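Local coordinates for protein tryptophan synthase alpha-subunit (Pyrococcus furiosus, PDB 1GEQ) that cleaves indoleglycerol phosphate by a retro-aldol reaction to indole and glyceraldehyde 3-phosphate, as the alpha subunit of the enzyme that makes tryptophan, at residues Leu11-Pro16 with Ile35-Pro40; Val84-Tyr89 with Gly111-Asp116. One frame throughout, in Å; residues are numbered along the deposited sequence.

Contact 1: Leu11-Pro16 with Ile35-Pro40; sequences LTAGDP and IELGIP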
ATOM      1  N   LEU A  11      -2.950  -5.713   0.865  1.00 17.13           N
ATOM      2  CA  LEU A  11      -4.102  -6.603   0.712  1.00 20.11           C
ATOM      3  C   LEU A  11      -5.255  -5.769   0.188  1.00 18.19           C
ATOM      4  O   LEU A  11      -5.372  -4.593   0.525  1.00 19.91           O
ATOM      5  CB  LEU A  11      -4.525  -7.213   2.061  1.00 23.54           C
ATOM      6  CG  LEU A  11      -3.604  -8.198   2.778  1.00 28.49           C
ATOM      7  CD1 LEU A  11      -4.230  -8.597   4.103  1.00 29.41           C
ATOM      8  CD2 LEU A  11      -3.384  -9.424   1.915  1.00 29.25           C
ATOM      9  N   THR A  12      -6.109  -6.367  -0.637  1.00 20.15           N
ATOM     10  CA  THR A  12      -7.258  -5.637  -1.146  1.00 19.02           C
ATOM     11  C   THR A  12      -8.428  -5.839  -0.175  1.00 20.26           C
ATOM     12  O   THR A  12      -8.732  -6.974   0.210  1.00 18.70           O
ATOM     13  CB  THR A  12      -7.652  -6.133  -2.551  1.00 20.15           C
ATOM     14  OG1 THR A  12      -6.568  -5.882  -3.459  1.00 21.79           O
ATOM     15  CG2 THR A  12      -8.904  -5.414  -3.046  1.00 22.06           C
ATOM     16  N   ALA A  13      -9.064  -4.746   0.240  1.00 21.59           N
ATOM     17  CA  ALA A  13     -10.193  -4.842   1.167  1.00 23.62           C
ATOM     18  C   ALA A  13     -11.364  -5.576   0.507  1.00 26.07           C
ATOM     19  O   ALA A  13     -11.720  -5.298  -0.639  1.00 24.04           O
ATOM     20  CB  ALA A  13     -10.634  -3.443   1.609  1.00 25.41           C
ATOM     21  N   GLY A  14     -11.943  -6.527   1.236  1.00 27.68           N
ATOM     22  CA  GLY A  14     -13.084  -7.271   0.721  1.00 29.33           C
ATOM     23  C   GLY A  14     -12.763  -8.434  -0.196  1.00 29.98           C
ATOM     24  O   GLY A  14     -13.653  -8.960  -0.866  1.00 32.42           O
ATOM     25  N   ASP A  15     -11.501  -8.851  -0.229  1.00 29.35           N
ATOM     26  CA  ASP A  15     -11.081  -9.968  -1.080  1.00 28.34           C
ATOM     27  C   ASP A  15     -10.675 -11.168  -0.222  1.00 28.89           C
ATOM     28  O   ASP A  15      -9.590 -11.171   0.361  1.00 29.18           O
ATOM     29  CB  ASP A  15      -9.896  -9.535  -1.955  1.00 28.13           C
ATOM     30  CG  ASP A  15      -9.377 -10.652  -2.847  1.00 27.77           C
ATOM     31  OD1 ASP A  15      -8.247 -10.514  -3.358  1.00 31.02           O
ATOM     32  OD2 ASP A  15     -10.089 -11.656  -3.049  1.00 25.20           O
ATOM     33  N   PRO A  16     -11.517 -12.216  -0.152  1.00 30.37           N
ATOM     34  CA  PRO A  16     -12.833 -12.444  -0.773  1.00 30.55           C
ATOM     35  C   PRO A  16     -14.015 -11.758  -0.085  1.00 32.33           C
ATOM     36  O   PRO A  16     -15.089 -11.619  -0.676  1.00 34.43           O
ATOM     37  CB  PRO A  16     -12.962 -13.961  -0.728  1.00 29.57           C
ATOM     38  CG  PRO A  16     -12.360 -14.272   0.601  1.00 30.34           C
ATOM     39  CD  PRO A  16     -11.084 -13.432   0.567  1.00 29.53           C
ATOM     40  N   ILE A  35       1.084  -1.707   7.082  1.00 19.25           N
ATOM     41  CA  ILE A  35       0.136  -2.407   6.220  1.00 22.35           C
ATOM     42  C   ILE A  35      -0.541  -1.477   5.207  1.00 20.04           C
ATOM     43  O   ILE A  35      -0.968  -0.379   5.555  1.00 24.09           O
ATOM     44  CB  ILE A  35      -0.961  -3.079   7.080  1.00 24.97           C
ATOM     45  CG1 ILE A  35      -0.339  -4.202   7.912  1.00 26.51           C
ATOM     46  CG2 ILE A  35      -2.081  -3.609   6.196  1.00 25.46           C
ATOM     47  CD1 ILE A  35      -1.270  -4.778   8.966  1.00 29.86           C
ATOM     48  N   GLU A  36      -0.615  -1.919   3.956  1.00 19.42           N
ATOM     49  CA  GLU A  36      -1.284  -1.147   2.905  1.00 19.77           C
ATOM     50  C   GLU A  36      -2.599  -1.867   2.626  1.00 19.22           C
ATOM     51  O   GLU A  36      -2.601  -3.043   2.266  1.00 20.24           O
ATOM     52  CB  GLU A  36      -0.449  -1.102   1.616  1.00 20.42           C
ATOM     53  CG  GLU A  36       0.679  -0.065   1.616  1.00 24.99           C
ATOM     54  CD  GLU A  36       1.387   0.027   0.273  1.00 29.12           C
ATOM     55  OE1 GLU A  36       2.299   0.869   0.129  1.00 28.04           O
ATOM     56  OE2 GLU A  36       1.026  -0.742  -0.643  1.00 27.24           O
ATOM     57  N   LEU A  37      -3.710  -1.166   2.809  1.00 19.91           N
ATOM     58  CA  LEU A  37      -5.029  -1.748   2.575  1.00 21.03           C
ATOM     59  C   LEU A  37      -5.626  -1.068   1.354  1.00 20.39           C
ATOM     60  O   LEU A  37      -5.883   0.141   1.369  1.00 19.95           O
ATOM     61  CB  LEU A  37      -5.935  -1.518   3.790  1.00 21.72           C
ATOM     62  CG  LEU A  37      -7.333  -2.152   3.755  1.00 26.50           C
ATOM     63  CD1 LEU A  37      -7.213  -3.665   3.690  1.00 26.83           C
ATOM     64  CD2 LEU A  37      -8.122  -1.737   4.996  1.00 27.29           C
ATOM     65  N   GLY A  38      -5.856  -1.847   0.302  1.00 21.57           N
ATOM     66  CA  GLY A  38      -6.391  -1.277  -0.922  1.00 20.35           C
ATOM     67  C   GLY A  38      -7.903  -1.284  -1.049  1.00 22.89           C
ATOM     68  O   GLY A  38      -8.566  -2.283  -0.757  1.00 23.70           O
ATOM     69  N   ILE A  39      -8.436  -0.148  -1.475  1.00 20.40           N
ATOM     70  CA  ILE A  39      -9.866   0.015  -1.680  1.00 23.28           C
ATOM     71  C   ILE A  39     -10.170  -0.337  -3.136  1.00 23.38           C
ATOM     72  O   ILE A  39      -9.655   0.306  -4.058  1.00 19.09           O
ATOM     73  CB  ILE A  39     -10.300   1.468  -1.421  1.00 24.89           C
ATOM     74  CG1 ILE A  39     -10.103   1.804   0.060  1.00 25.43           C
ATOM     75  CG2 ILE A  39     -11.761   1.665  -1.837  1.00 29.06           C
ATOM     76  CD1 ILE A  39     -10.466   3.228   0.406  1.00 28.38           C
ATOM     77  N   PRO A  40     -11.014  -1.357  -3.350  1.00 24.93           N
ATOM     78  CA  PRO A  40     -11.427  -1.841  -4.674  1.00 26.28           C
ATOM     79  C   PRO A  40     -11.972  -0.736  -5.564  1.00 26.42           C
ATOM     80  O   PRO A  40     -12.706   0.138  -5.110  1.00 27.70           O
ATOM     81  CB  PRO A  40     -12.500  -2.882  -4.345  1.00 26.67           C
ATOM     82  CG  PRO A  40     -12.099  -3.379  -2.997  1.00 26.77           C
ATOM     83  CD  PRO A  40     -11.676  -2.126  -2.281  1.00 23.77           C
TER
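The first two strands of the TIM barrel meet where L11 and T12 lie beside L37 and G38, and their pairing continues into the loop that follows T12. L11 grips the neighbouring strand at both ends of its backbone: its N donates to E36 O at 3.0 Å, and its O accepts from G38 N at 2.8 Å in a nearly straight bond (177° at the hydrogen). One step on, A13 N reaches G38 O at 2.7 Å. A13 itself lies in a type II turn from T12 to D15, with G14 as its third residue, where a positive phi suits glycine; D15 makes a salt bridge with R57 of helix 49-60. With L37 CG anti to its backbone N (chi1 -176°), the CD1 branch reaches A13 CB, 4.0 Å away. P40 packs against the turn: its CG comes to 3.1 Å from A13 O and passes T12 CG2 at 3.8 Å, the two side chains sliding past each other in opposite directions. T12 OG1 turns instead to Y10 OH and S54 OG. L11 and L37 face helix 18-28, while E36, a catalytic proton acceptor, extends from the other face. Strand 6-12, helix 18-28 and strand 35-38 thus form the parallel beta-alpha-beta unit that opens a TIM barrel, with a catalytic residue carried on its second strand.

Contact 2: Val84-Tyr89 with Gly111-Asp116; sequences VLMTYY and GILVVD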
ATOM      1  N   VAL A  84      -1.925   2.213   5.993  1.00 22.71           N
ATOM      2  CA  VAL A  84      -1.976   3.174   4.904  1.00 21.81           C
ATOM      3  C   VAL A  84      -3.101   2.715   3.980  1.00 22.56           C
ATOM      4  O   VAL A  84      -3.090   1.591   3.484  1.00 22.87           O
ATOM      5  CB  VAL A  84      -0.657   3.208   4.084  1.00 22.34           C
ATOM      6  CG1 VAL A  84      -0.828   4.129   2.889  1.00 23.64           C
ATOM      7  CG2 VAL A  84       0.498   3.682   4.953  1.00 24.02           C
ATOM      8  N   LEU A  85      -4.078   3.582   3.772  1.00 23.28           N
ATOM      9  CA  LEU A  85      -5.189   3.258   2.899  1.00 23.56           C
ATOM     10  C   LEU A  85      -4.775   3.632   1.476  1.00 23.59           C
ATOM     11  O   LEU A  85      -4.312   4.750   1.231  1.00 23.04           O
ATOM     12  CB  LEU A  85      -6.418   4.062   3.325  1.00 27.80           C
ATOM     13  CG  LEU A  85      -7.792   3.403   3.172  1.00 30.42           C
ATOM     14  CD1 LEU A  85      -7.825   2.099   3.953  1.00 28.09           C
ATOM     15  CD2 LEU A  85      -8.863   4.357   3.679  1.00 27.21           C
ATOM     16  N   MET A  86      -4.914   2.690   0.546  1.00 23.13           N
ATOM     17  CA  MET A  86      -4.559   2.932  -0.851  1.00 26.15           C
ATOM     18  C   MET A  86      -5.852   2.981  -1.668  1.00 26.59           C
ATOM     19  O   MET A  86      -6.695   2.080  -1.578  1.00 25.39           O
ATOM     20  CB  MET A  86      -3.639   1.823  -1.363  1.00 29.86           C
ATOM     21  CG  MET A  86      -3.047   2.091  -2.735  1.00 41.25           C
ATOM     22  SD  MET A  86      -1.896   0.794  -3.250  1.00 50.74           S
ATOM     23  CE  MET A  86      -1.831   1.054  -5.043  1.00 50.74           C
ATOM     24  N   THR A  87      -6.011   4.022  -2.473  1.00 25.16           N
ATOM     25  CA  THR A  87      -7.241   4.157  -3.239  1.00 25.75           C
ATOM     26  C   THR A  87      -7.090   4.981  -4.503  1.00 25.52           C
ATOM     27  O   THR A  87      -6.148   5.758  -4.646  1.00 22.51           O
ATOM     28  CB  THR A  87      -8.331   4.842  -2.379  1.00 25.85           C
ATOM     29  OG1 THR A  87      -9.577   4.879  -3.091  1.00 25.52           O
ATOM     30  CG2 THR A  87      -7.910   6.267  -2.058  1.00 24.24           C
ATOM     31  N   TYR A  88      -8.033   4.798  -5.420  1.00 25.60           N
ATOM     32  CA  TYR A  88      -8.061   5.585  -6.638  1.00 25.16           C
ATOM     33  C   TYR A  88      -8.856   6.832  -6.241  1.00 25.88           C
ATOM     34  O   TYR A  88      -9.542   6.821  -5.215  1.00 24.03           O
ATOM     35  CB  TYR A  88      -8.743   4.808  -7.768  1.00 23.57           C
ATOM     36  CG  TYR A  88      -7.790   3.847  -8.436  1.00 24.77           C
ATOM     37  CD1 TYR A  88      -7.364   2.685  -7.789  1.00 22.59           C
ATOM     38  CD2 TYR A  88      -7.266   4.129  -9.696  1.00 25.41           C
ATOM     39  CE1 TYR A  88      -6.443   1.831  -8.380  1.00 24.94           C
ATOM     40  CE2 TYR A  88      -6.337   3.276 -10.297  1.00 25.27           C
ATOM     41  CZ  TYR A  88      -5.931   2.135  -9.635  1.00 25.23           C
ATOM     42  OH  TYR A  88      -5.021   1.294 -10.238  1.00 25.16           O
ATOM     43  N   TYR A  89      -8.767   7.896  -7.035  1.00 28.53           N
ATOM     44  CA  TYR A  89      -9.436   9.160  -6.710  1.00 33.26           C
ATOM     45  C   TYR A  89     -10.966   9.207  -6.780  1.00 33.84           C
ATOM     46  O   TYR A  89     -11.595   9.900  -5.976  1.00 34.47           O
ATOM     47  CB  TYR A  89      -8.863  10.289  -7.577  1.00 36.08           C
ATOM     48  CG  TYR A  89      -9.174  11.685  -7.066  1.00 38.55           C
ATOM     49  CD1 TYR A  89      -8.871  12.043  -5.756  1.00 40.10           C
ATOM     50  CD2 TYR A  89      -9.734  12.652  -7.899  1.00 40.97           C
ATOM     51  CE1 TYR A  89      -9.108  13.331  -5.282  1.00 42.85           C
ATOM     52  CE2 TYR A  89      -9.977  13.950  -7.436  1.00 42.78           C
ATOM     53  CZ  TYR A  89      -9.660  14.278  -6.126  1.00 43.46           C
ATOM     54  OH  TYR A  89      -9.896  15.551  -5.657  1.00 48.80           O
ATOM     55  N   GLY A 111      -2.045   6.813   7.203  1.00 26.16           N
ATOM     56  CA  GLY A 111      -1.640   7.489   5.988  1.00 26.23           C
ATOM     57  C   GLY A 111      -2.522   7.138   4.814  1.00 25.31           C
ATOM     58  O   GLY A 111      -3.295   6.180   4.871  1.00 22.50           O
ATOM     59  N   ILE A 112      -2.411   7.924   3.746  1.00 25.24           N
ATOM     60  CA  ILE A 112      -3.211   7.672   2.559  1.00 25.40           C
ATOM     61  C   ILE A 112      -2.413   7.839   1.272  1.00 25.46           C
ATOM     62  O   ILE A 112      -1.554   8.719   1.146  1.00 19.10           O
ATOM     63  CB  ILE A 112      -4.444   8.590   2.498  1.00 28.09           C
ATOM     64  CG1 ILE A 112      -5.319   8.197   1.303  1.00 29.63           C
ATOM     65  CG2 ILE A 112      -4.008  10.044   2.386  1.00 29.29           C
ATOM     66  CD1 ILE A 112      -6.772   8.589   1.451  1.00 32.29           C
ATOM     67  N   LEU A 113      -2.714   6.966   0.319  1.00 24.60           N
ATOM     68  CA  LEU A 113      -2.068   6.974  -0.978  1.00 26.11           C
ATOM     69  C   LEU A 113      -3.154   7.009  -2.045  1.00 26.92           C
ATOM     70  O   LEU A 113      -3.963   6.083  -2.149  1.00 25.33           O
ATOM     71  CB  LEU A 113      -1.207   5.720  -1.150  1.00 25.01           C
ATOM     72  CG  LEU A 113      -0.660   5.419  -2.555  1.00 29.06           C
ATOM     73  CD1 LEU A 113       0.080   6.618  -3.132  1.00 28.88           C
ATOM     74  CD2 LEU A 113       0.272   4.223  -2.469  1.00 27.25           C
ATOM     75  N   VAL A 114      -3.185   8.093  -2.809  1.00 27.13           N
ATOM     76  CA  VAL A 114      -4.158   8.237  -3.880  1.00 29.85           C
ATOM     77  C   VAL A 114      -3.388   7.976  -5.170  1.00 31.51           C
ATOM     78  O   VAL A 114      -2.607   8.810  -5.626  1.00 33.26           O
ATOM     79  CB  VAL A 114      -4.775   9.649  -3.897  1.00 29.92           C
ATOM     80  CG1 VAL A 114      -5.892   9.721  -4.942  1.00 30.64           C
ATOM     81  CG2 VAL A 114      -5.329   9.978  -2.524  1.00 28.07           C
ATOM     82  N   VAL A 115      -3.616   6.797  -5.729  1.00 31.87           N
ATOM     83  CA  VAL A 115      -2.963   6.326  -6.940  1.00 32.97           C
ATOM     84  C   VAL A 115      -2.981   7.272  -8.132  1.00 34.54           C
ATOM     85  O   VAL A 115      -1.942   7.542  -8.734  1.00 34.23           O
ATOM     86  CB  VAL A 115      -3.582   4.986  -7.388  1.00 32.45           C
ATOM     87  CG1 VAL A 115      -2.790   4.407  -8.540  1.00 33.67           C
ATOM     88  CG2 VAL A 115      -3.616   4.019  -6.222  1.00 36.44           C
ATOM     89  N   ASP A 116      -4.166   7.769  -8.471  1.00 36.37           N
ATOM     90  CA  ASP A 116      -4.319   8.655  -9.619  1.00 37.85           C
ATOM     91  C   ASP A 116      -4.774  10.074  -9.280  1.00 40.19           C
ATOM     92  O   ASP A 116      -5.664  10.619  -9.937  1.00 41.80           O
ATOM     93  CB  ASP A 116      -5.304   8.022 -10.597  1.00 34.96           C
ATOM     94  CG  ASP A 116      -6.664   7.772  -9.968  1.00 33.74           C
ATOM     95  OD1 ASP A 116      -6.745   7.722  -8.725  1.00 33.91           O
ATOM     96  OD2 ASP A 116      -7.649   7.616 -10.712  1.00 32.44           O
TER
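D116 OD1 takes the backbone N of Y89 at 2.6 Å, using its syn lone pair. The carboxylate can turn back to this N-H because CG sits between the backbone N and carbonyl carbon of D116 (chi1 59°); OD2 then lies at the edge of the Y88 ring, 3.7 Å from CD2. V115 covers one face of that ring in a CH-pi contact, CB 4.2 Å from the centroid and only 3° off the normal. Its CG2 branch meets M86 CE at 3.7 Å. M86 in turn lies alongside L113, with M86 CG 4.0 Å from L113 CD2. Y89 approaches V114 CG1 obliquely through CD1. Behind these side chains runs a regular parallel ladder: G111 O, L85 O, L113 O and T87 O each accept an N-H from the partner strand, the last from V115 N at 2.9 Å, so the pairing extends past the strand end and sets V115 against the ring face. T87 OG1 also donates to Y88 O. Further out, the Y88 hydroxyl is hydrogen-bonded to D47, a catalytic proton acceptor, and to A46 N. Y88, its ring backed by V115 and its hydroxyl joined to D47, is probably a second-shell residue that helps to orient that acid.

How the contacts relate
Both contacts are buried pairings of adjacent strands in one closed parallel barrel: contact 1 joins the first and second strands, contact 2 the third and fourth. Strands 35-38 and 83-87 are themselves neighbours, so the two are stitched together, with I35 O to V84 N and I39 N to M86 O probable hydrogen bonds and L85 packed against I39. Contact 1 has the shorter ladder and ends in a turn whose first residues meet the neighbouring strand through a backbone bond and a proline; contact 2 buries about twice the area and ends in an aspartate-backbone bond and a tyrosine ring. Contact 1 contains E36, whereas contact 2 reaches D47 only indirectly, through a tyrosine hydroxyl, and brings M86 near E36.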